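Local coordinates for NikO protein (Streptomyces tendae, PDB 4FQD), which is an enolpyruvyl transferase essential in nikkomycin biosynthesis, probably moving the enolpyruvyl group of phosphoenolpyruvate onto a UDP-sugar, at residues 142-154 with 166-180. The protein carries 4 engineered substitutions. Numbering follows the deposited sequence.
Sequences EHLLDVMGRFGVT and TAQRLTPCTIDMLDY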
ATOM      1  N   GLU A 142      -6.565  23.848 -11.849  1.00 30.13           N
ATOM      2  CA  GLU A 142      -6.007  23.809 -13.187  1.00 29.72           C
ATOM      3  C   GLU A 142      -6.570  22.630 -13.992  1.00 28.70           C
ATOM      4  O   GLU A 142      -6.818  22.751 -15.192  1.00 25.53           O
ATOM      5  CB  GLU A 142      -4.478  23.787 -13.087  1.00 41.12           C
ATOM      6  CG  GLU A 142      -3.750  23.550 -14.374  1.00 43.45           C
ATOM      7  CD  GLU A 142      -3.484  22.088 -14.580  1.00 60.61           C
ATOM      8  OE1 GLU A 142      -3.455  21.353 -13.572  1.00 58.01           O
ATOM      9  OE2 GLU A 142      -3.328  21.670 -15.744  1.00 57.31           O
ATOM     10  N   HIS A 143      -6.801  21.504 -13.321  1.00 26.86           N
ATOM     11  CA  HIS A 143      -7.410  20.336 -13.959  1.00 26.84           C
ATOM     12  C   HIS A 143      -8.867  20.580 -14.351  1.00 19.79           C
ATOM     13  O   HIS A 143      -9.357  20.020 -15.332  1.00 18.92           O
ATOM     14  CB  HIS A 143      -7.310  19.107 -13.053  1.00 20.78           C
ATOM     15  CG  HIS A 143      -8.006  19.263 -11.735  1.00 25.39           C
ATOM     16  ND1 HIS A 143      -7.634  20.210 -10.804  1.00 28.58           N
ATOM     17  CD2 HIS A 143      -9.038  18.582 -11.184  1.00 25.11           C
ATOM     18  CE1 HIS A 143      -8.411  20.110  -9.742  1.00 27.21           C
ATOM     19  NE2 HIS A 143      -9.272  19.127  -9.946  1.00 24.23           N
ATOM     20  N   LEU A 144      -9.555  21.407 -13.570  1.00 21.19           N
ATOM     21  CA  LEU A 144     -10.930  21.791 -13.870  1.00 23.06           C
ATOM     22  C   LEU A 144     -11.000  22.570 -15.178  1.00 23.67           C
ATOM     23  O   LEU A 144     -11.900  22.361 -15.993  1.00 17.98           O
ATOM     24  CB  LEU A 144     -11.506  22.637 -12.733  1.00 22.72           C
ATOM     25  CG  LEU A 144     -12.451  21.945 -11.752  1.00 33.64           C
ATOM     26  CD1 LEU A 144     -11.843  20.670 -11.209  1.00 25.16           C
ATOM     27  CD2 LEU A 144     -12.815  22.882 -10.614  1.00 33.56           C
ATOM     28  N   LEU A 145     -10.041  23.469 -15.371  1.00 23.50           N
ATOM     29  CA  LEU A 145      -9.996  24.297 -16.569  1.00 26.19           C
ATOM     30  C   LEU A 145      -9.656  23.471 -17.804  1.00 23.89           C
ATOM     31  O   LEU A 145     -10.112  23.774 -18.907  1.00 26.22           O
ATOM     32  CB  LEU A 145      -8.985  25.433 -16.396  1.00 25.46           C
ATOM     33  CG  LEU A 145      -9.238  26.376 -15.219  1.00 27.69           C
ATOM     34  CD1 LEU A 145      -8.142  27.426 -15.125  1.00 34.29           C
ATOM     35  CD2 LEU A 145     -10.605  27.033 -15.341  1.00 26.70           C
ATOM     36  N   ASP A 146      -8.856  22.427 -17.615  1.00 20.70           N
ATOM     37  CA  ASP A 146      -8.478  21.551 -18.719  1.00 20.12           C
ATOM     38  C   ASP A 146      -9.668  20.719 -19.188  1.00 18.67           C
ATOM     39  O   ASP A 146      -9.825  20.462 -20.381  1.00 19.31           O
ATOM     40  CB  ASP A 146      -7.321  20.636 -18.314  1.00 20.98           C
ATOM     41  CG  ASP A 146      -6.800  19.809 -19.474  1.00 22.35           C
ATOM     42  OD1 ASP A 146      -7.369  18.730 -19.741  1.00 17.02           O
ATOM     43  OD2 ASP A 146      -5.822  20.240 -20.121  1.00 29.31           O
ATOM     44  N   VAL A 147     -10.501  20.298 -18.241  1.00 15.36           N
ATOM     45  CA  VAL A 147     -11.698  19.530 -18.565  1.00 18.81           C
ATOM     46  C   VAL A 147     -12.686  20.376 -19.357  1.00 16.67           C
ATOM     47  O   VAL A 147     -13.137  19.974 -20.431  1.00 19.02           O
ATOM     48  CB  VAL A 147     -12.391  18.998 -17.298  1.00 18.65           C
ATOM     49  CG1 VAL A 147     -13.752  18.417 -17.643  1.00 11.19           C
ATOM     50  CG2 VAL A 147     -11.517  17.959 -16.614  1.00 13.27           C
ATOM     51  N   MET A 148     -13.015  21.549 -18.825  1.00 17.95           N
ATOM     52  CA  MET A 148     -13.920  22.475 -19.500  1.00 22.68           C
ATOM     53  C   MET A 148     -13.350  22.933 -20.839  1.00 21.17           C
ATOM     54  O   MET A 148     -14.096  23.245 -21.767  1.00 18.10           O
ATOM     55  CB  MET A 148     -14.227  23.682 -18.610  1.00 14.63           C
ATOM     56  CG  MET A 148     -15.211  23.388 -17.489  1.00 19.54           C
ATOM     57  SD  MET A 148     -15.547  24.812 -16.436  1.00 23.99           S
ATOM     58  CE  MET A 148     -13.990  24.966 -15.567  1.00 26.13           C
ATOM     59  N   GLY A 149     -12.024  22.963 -20.933  1.00 16.11           N
ATOM     60  CA  GLY A 149     -11.351  23.349 -22.160  1.00 15.56           C
ATOM     61  C   GLY A 149     -11.624  22.394 -23.307  1.00 18.15           C
ATOM     62  O   GLY A 149     -11.614  22.791 -24.471  1.00 18.28           O
ATOM     63  N   ARG A 150     -11.873  21.131 -22.976  1.00 17.80           N
ATOM     64  CA  ARG A 150     -12.163  20.122 -23.989  1.00 16.46           C
ATOM     65  C   ARG A 150     -13.569  20.285 -24.549  1.00 18.25           C
ATOM     66  O   ARG A 150     -13.891  19.737 -25.604  1.00 20.79           O
ATOM     67  CB  ARG A 150     -11.999  18.715 -23.415  1.00 20.13           C
ATOM     68  CG  ARG A 150     -10.624  18.428 -22.848  1.00 16.18           C
ATOM     69  CD  ARG A 150     -10.317  16.946 -22.933  1.00 23.33           C
ATOM     70  NE  ARG A 150      -9.211  16.557 -22.066  1.00 30.52           N
ATOM     71  CZ  ARG A 150      -8.683  15.340 -22.036  1.00 23.75           C
ATOM     72  NH1 ARG A 150      -9.157  14.393 -22.835  1.00 19.22           N
ATOM     73  NH2 ARG A 150      -7.679  15.067 -21.213  1.00 27.40           N
ATOM     74  N   PHE A 151     -14.405  21.031 -23.834  1.00 15.48           N
ATOM     75  CA  PHE A 151     -15.768  21.299 -24.279  1.00 20.48           C
ATOM     76  C   PHE A 151     -15.844  22.618 -25.045  1.00 20.90           C
ATOM     77  O   PHE A 151     -16.922  23.045 -25.455  1.00 16.90           O
ATOM     78  CB  PHE A 151     -16.737  21.324 -23.091  1.00 17.25           C
ATOM     79  CG  PHE A 151     -16.954  19.979 -22.452  1.00 18.15           C
ATOM     80  CD1 PHE A 151     -16.063  19.493 -21.510  1.00 16.20           C
ATOM     81  CD2 PHE A 151     -18.055  19.207 -22.785  1.00 17.33           C
ATOM     82  CE1 PHE A 151     -16.261  18.259 -20.918  1.00 17.39           C
ATOM     83  CE2 PHE A 151     -18.260  17.972 -22.194  1.00 17.30           C
ATOM     84  CZ  PHE A 151     -17.361  17.498 -21.260  1.00 15.17           C
ATOM     85  N   GLY A 152     -14.695  23.262 -25.229  1.00 14.99           N
ATOM     86  CA  GLY A 152     -14.626  24.484 -26.009  1.00 20.01           C
ATOM     87  C   GLY A 152     -14.502  25.761 -25.197  1.00 21.35           C
ATOM     88  O   GLY A 152     -14.528  26.859 -25.754  1.00 21.65           O
ATOM     89  N   VAL A 153     -14.367  25.625 -23.882  1.00 18.22           N
ATOM     90  CA  VAL A 153     -14.232  26.786 -23.006  1.00 21.68           C
ATOM     91  C   VAL A 153     -12.837  27.402 -23.099  1.00 26.25           C
ATOM     92  O   VAL A 153     -11.829  26.706 -22.964  1.00 26.40           O
ATOM     93  CB  VAL A 153     -14.541  26.429 -21.537  1.00 20.40           C
ATOM     94  CG1 VAL A 153     -14.262  27.615 -20.626  1.00 22.79           C
ATOM     95  CG2 VAL A 153     -15.983  25.974 -21.397  1.00 16.81           C
ATOM     96  N   THR A 154     -12.787  28.710 -23.337  1.00 26.88           N
ATOM     97  CA  THR A 154     -11.523  29.429 -23.448  1.00 30.90           C
ATOM     98  C   THR A 154     -11.194  30.148 -22.142  1.00 29.56           C
ATOM     99  O   THR A 154     -12.077  30.708 -21.493  1.00 24.27           O
ATOM    100  CB  THR A 154     -11.561  30.450 -24.607  1.00 34.04           C
ATOM    101  OG1 THR A 154     -11.873  29.775 -25.831  1.00 37.88           O
ATOM    102  CG2 THR A 154     -10.221  31.159 -24.755  1.00 32.64           C
ATOM    103  N   THR A 166     -14.688  31.749 -21.094  1.00 29.61           N
ATOM    104  CA  THR A 166     -15.558  32.132 -22.202  1.00 27.75           C
ATOM    105  C   THR A 166     -15.923  30.921 -23.055  1.00 29.67           C
ATOM    106  O   THR A 166     -15.097  30.034 -23.274  1.00 33.97           O
ATOM    107  CB  THR A 166     -14.905  33.200 -23.102  1.00 26.91           C
ATOM    108  OG1 THR A 166     -13.549  32.829 -23.384  1.00 37.93           O
ATOM    109  CG2 THR A 166     -14.917  34.557 -22.421  1.00 28.66           C
ATOM    110  N   ALA A 167     -17.163  30.891 -23.533  1.00 25.84           N
ATOM    111  CA  ALA A 167     -17.636  29.791 -24.364  1.00 28.81           C
ATOM    112  C   ALA A 167     -18.853  30.194 -25.190  1.00 30.39           C
ATOM    113  O   ALA A 167     -19.967  30.269 -24.671  1.00 30.47           O
ATOM    114  CB  ALA A 167     -17.959  28.579 -23.503  1.00 29.73           C
ATOM    115  N   GLN A 168     -18.635  30.452 -26.476  1.00 35.83           N
ATOM    116  CA  GLN A 168     -19.730  30.775 -27.382  1.00 44.76           C
ATOM    117  C   GLN A 168     -20.619  29.560 -27.614  1.00 41.80           C
ATOM    118  O   GLN A 168     -21.844  29.673 -27.667  1.00 43.60           O
ATOM    119  CB  GLN A 168     -19.197  31.298 -28.717  1.00 42.49           C
ATOM    120  CG  GLN A 168     -19.143  32.810 -28.803  1.00 50.55           C
ATOM    121  CD  GLN A 168     -20.496  33.448 -28.555  1.00 54.96           C
ATOM    122  OE1 GLN A 168     -20.753  33.984 -27.478  1.00 58.14           O
ATOM    123  NE2 GLN A 168     -21.369  33.392 -29.555  1.00 44.31           N
ATOM    124  N   ARG A 169     -19.992  28.398 -27.756  1.00 33.82           N
ATOM    125  CA  ARG A 169     -20.724  27.149 -27.915  1.00 37.12           C
ATOM    126  C   ARG A 169     -19.957  25.988 -27.291  1.00 31.70           C
ATOM    127  O   ARG A 169     -18.735  25.898 -27.410  1.00 31.32           O
ATOM    128  CB  ARG A 169     -21.007  26.864 -29.391  1.00 38.40           C
ATOM    129  CG  ARG A 169     -19.760  26.677 -30.237  1.00 49.78           C
ATOM    130  CD  ARG A 169     -20.084  26.051 -31.580  1.00 56.03           C
ATOM    131  NE  ARG A 169     -18.873  25.726 -32.328  1.00 58.44           N
ATOM    132  CZ  ARG A 169     -18.672  24.576 -32.963  1.00 60.94           C
ATOM    133  NH1 ARG A 169     -19.605  23.633 -32.947  1.00 62.73           N
ATOM    134  NH2 ARG A 169     -17.537  24.368 -33.618  1.00 62.48           N
ATOM    135  N   LEU A 170     -20.684  25.104 -26.619  1.00 26.49           N
ATOM    136  CA  LEU A 170     -20.078  23.933 -26.005  1.00 24.42           C
ATOM    137  C   LEU A 170     -20.191  22.732 -26.935  1.00 23.23           C
ATOM    138  O   LEU A 170     -21.217  22.534 -27.584  1.00 27.99           O
ATOM    139  CB  LEU A 170     -20.742  23.630 -24.661  1.00 19.80           C
ATOM    140  CG  LEU A 170     -20.646  24.736 -23.608  1.00 14.37           C
ATOM    141  CD1 LEU A 170     -21.418  24.357 -22.356  1.00 12.36           C
ATOM    142  CD2 LEU A 170     -19.192  25.031 -23.276  1.00 17.57           C
ATOM    143  N   THR A 171     -19.129  21.938 -27.002  1.00 19.02           N
ATOM    144  CA  THR A 171     -19.111  20.759 -27.858  1.00 24.11           C
ATOM    145  C   THR A 171     -18.803  19.504 -27.049  1.00 22.86           C
ATOM    146  O   THR A 171     -17.989  19.542 -26.127  1.00 20.55           O
ATOM    147  CB  THR A 171     -18.073  20.904 -28.984  1.00 26.17           C
ATOM    148  OG1 THR A 171     -16.783  21.157 -28.416  1.00 27.14           O
ATOM    149  CG2 THR A 171     -18.449  22.051 -29.911  1.00 30.46           C
ATOM    150  N   PRO A 172     -19.460  18.384 -27.392  1.00 21.73           N
ATOM    151  CA  PRO A 172     -19.238  17.109 -26.703  1.00 20.36           C
ATOM    152  C   PRO A 172     -17.826  16.590 -26.950  1.00 20.51           C
ATOM    153  O   PRO A 172     -17.146  17.057 -27.865  1.00 19.16           O
ATOM    154  CB  PRO A 172     -20.269  16.179 -27.348  1.00 15.99           C
ATOM    155  CG  PRO A 172     -20.517  16.770 -28.691  1.00 17.82           C
ATOM    156  CD  PRO A 172     -20.443  18.253 -28.482  1.00 17.58           C
ATOM    157  N   CYS A 173     -17.388  15.650 -26.117  0.57 17.95           N
ATOM    158  CA  CYS A 173     -16.030  15.124 -26.198  0.57 18.92           C
ATOM    159  C   CYS A 173     -15.938  13.711 -25.611  0.57 17.07           C
ATOM    160  O   CYS A 173     -16.822  13.278 -24.872  0.57 15.53           O
ATOM    161  CB  CYS A 173     -15.058  16.068 -25.480  0.57 18.51           C
ATOM    162  SG  CYS A 173     -13.311  15.646 -25.668  0.57 18.47           S
ATOM    163  N   THR A 174     -14.872  12.994 -25.955  1.00 15.12           N
ATOM    164  CA  THR A 174     -14.626  11.668 -25.406  1.00 17.01           C
ATOM    165  C   THR A 174     -13.368  11.715 -24.549  1.00 17.98           C
ATOM    166  O   THR A 174     -12.263  11.867 -25.067  1.00 21.41           O
ATOM    167  CB  THR A 174     -14.435  10.632 -26.525  1.00 13.58           C
ATOM    168  OG1 THR A 174     -15.597  10.618 -27.362  1.00 15.52           O
ATOM    169  CG2 THR A 174     -14.210   9.243 -25.940  1.00 13.02           C
ATOM    170  N   ILE A 175     -13.536  11.592 -23.236  1.00 18.44           N
ATOM    171  CA  ILE A 175     -12.417  11.747 -22.313  1.00 20.11           C
ATOM    172  C   ILE A 175     -12.155  10.497 -21.481  1.00 16.89           C
ATOM    173  O   ILE A 175     -13.083   9.884 -20.954  1.00 14.33           O
ATOM    174  CB  ILE A 175     -12.654  12.909 -21.331  1.00 16.21           C
ATOM    175  CG1 ILE A 175     -13.228  14.129 -22.053  1.00 17.72           C
ATOM    176  CG2 ILE A 175     -11.367  13.262 -20.600  1.00 15.40           C
ATOM    177  CD1 ILE A 175     -13.552  15.282 -21.122  1.00 18.66           C
ATOM    178  N   ASP A 176     -10.884  10.129 -21.367  1.00 16.90           N
ATOM    179  CA  ASP A 176     -10.468   9.103 -20.425  1.00 16.12           C
ATOM    180  C   ASP A 176     -10.063   9.801 -19.133  1.00 16.48           C
ATOM    181  O   ASP A 176      -9.109  10.577 -19.117  1.00 17.59           O
ATOM    182  CB  ASP A 176      -9.291   8.305 -20.987  1.00 17.87           C
ATOM    183  CG  ASP A 176      -9.068   6.995 -20.251  1.00 25.05           C
ATOM    184  OD1 ASP A 176      -9.485   6.882 -19.079  1.00 21.57           O
ATOM    185  OD2 ASP A 176      -8.472   6.075 -20.849  1.00 24.48           O
ATOM    186  N   MET A 177     -10.791   9.529 -18.055  1.00 16.07           N
ATOM    187  CA  MET A 177     -10.564  10.215 -16.783  1.00 13.92           C
ATOM    188  C   MET A 177      -9.221   9.883 -16.141  1.00 16.45           C
ATOM    189  O   MET A 177      -8.805  10.544 -15.189  1.00 18.28           O
ATOM    190  CB  MET A 177     -11.705   9.933 -15.805  1.00 12.97           C
ATOM    191  CG  MET A 177     -13.012  10.569 -16.218  1.00 17.17           C
ATOM    192  SD  MET A 177     -12.817  12.354 -16.360  1.00 33.15           S
ATOM    193  CE  MET A 177     -13.704  12.669 -17.870  1.00  8.83           C
ATOM    194  N   LEU A 178      -8.542   8.867 -16.662  1.00 12.18           N
ATOM    195  CA  LEU A 178      -7.215   8.513 -16.170  1.00 14.56           C
ATOM    196  C   LEU A 178      -6.191   9.578 -16.553  1.00 17.18           C
ATOM    197  O   LEU A 178      -5.068   9.590 -16.049  1.00 15.11           O
ATOM    198  CB  LEU A 178      -6.788   7.143 -16.696  1.00 12.02           C
ATOM    199  CG  LEU A 178      -7.660   5.967 -16.251  1.00 16.63           C
ATOM    200  CD1 LEU A 178      -7.055   4.644 -16.694  1.00 15.90           C
ATOM    201  CD2 LEU A 178      -7.864   5.993 -14.745  1.00 12.22           C
ATOM    202  N   ASP A 179      -6.595  10.474 -17.448  1.00 15.13           N
ATOM    203  CA  ASP A 179      -5.788  11.629 -17.818  1.00 17.94           C
ATOM    204  C   ASP A 179      -5.606  12.565 -16.626  1.00 19.53           C
ATOM    205  O   ASP A 179      -4.693  13.389 -16.603  1.00 18.32           O
ATOM    206  CB  ASP A 179      -6.452  12.387 -18.967  1.00 18.06           C
ATOM    207  CG  ASP A 179      -6.277  11.693 -20.304  1.00 25.00           C
ATOM    208  OD1 ASP A 179      -5.882  10.507 -20.322  1.00 22.95           O
ATOM    209  OD2 ASP A 179      -6.538  12.339 -21.339  1.00 19.32           O
ATOM    210  N   TYR A 180      -6.482  12.427 -15.637  1.00 15.15           N
ATOM    211  CA  TYR A 180      -6.459  13.297 -14.470  1.00 17.31           C
ATOM    212  C   TYR A 180      -6.136  12.531 -13.191  1.00 13.86           C
ATOM    213  O   TYR A 180      -6.592  12.893 -12.107  1.00 14.76           O
ATOM    214  CB  TYR A 180      -7.792  14.033 -14.343  1.00 15.93           C
ATOM    215  CG  TYR A 180      -8.167  14.790 -15.596  1.00 17.98           C
ATOM    216  CD1 TYR A 180      -7.677  16.068 -15.832  1.00 17.35           C
ATOM    217  CD2 TYR A 180      -8.997  14.220 -16.553  1.00 15.56           C
ATOM    218  CE1 TYR A 180      -8.011  16.761 -16.978  1.00 18.37           C
ATOM    219  CE2 TYR A 180      -9.336  14.905 -17.702  1.00 19.42           C
ATOM    220  CZ  TYR A 180      -8.840  16.175 -17.910  1.00 17.79           C
ATOM    221  OH  TYR A 180      -9.178  16.860 -19.054  1.00 20.32           O
TER
HETATM  222  O   HOH W   1      -8.710  11.577 -23.066  1.00  8.28           O
HETATM  223  O   HOH W   2     -15.146  19.248 -27.688  1.00 18.62           O
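H143 sets its CB beside CD1 of Y180 in the inverse beta/alpha barrel of the EPSP synthase family, where helix 142-149 packs beside the chain that leads into edge strand 174-176 and on to Y180. One turn on, OD1 of D146 accepts a hydrogen bond from the Y180 hydroxyl on its anti lone pair (OH to OD1 2.7 Å). V147, beta-branched and compact, lays CG2 over a face of that ring in a CH-pi contact, 3.9 Å from its centroid. R150 is long enough to span the gap: extended from CG to NE, it carries NH2 to OD2 of D179 (3.0 Å) in a salt bridge whose N-H...O bond is nearly straight (174°), while I175 CG2 covers one guanidinium face and a water links NH1 to the same OD2. With an alanine here, the D179 carboxylate would probably lose its guanidinium mate and CG2 of I175 its flat cover. F151 brings ring atom CE1 to 4.0 Å from CD1 of I175, and its O accepts from T171 N (2.9 Å). G152 closes a Schellman motif at positive phi (104°), where a side chain would jam against the preceding carbonyl. V153 rests CG2 on A167 and L170. At T154, paired antiparallel with T166, the carbonyl O receives both T166 N and, from above its plane, OG1 of T166 at 3.2 Å.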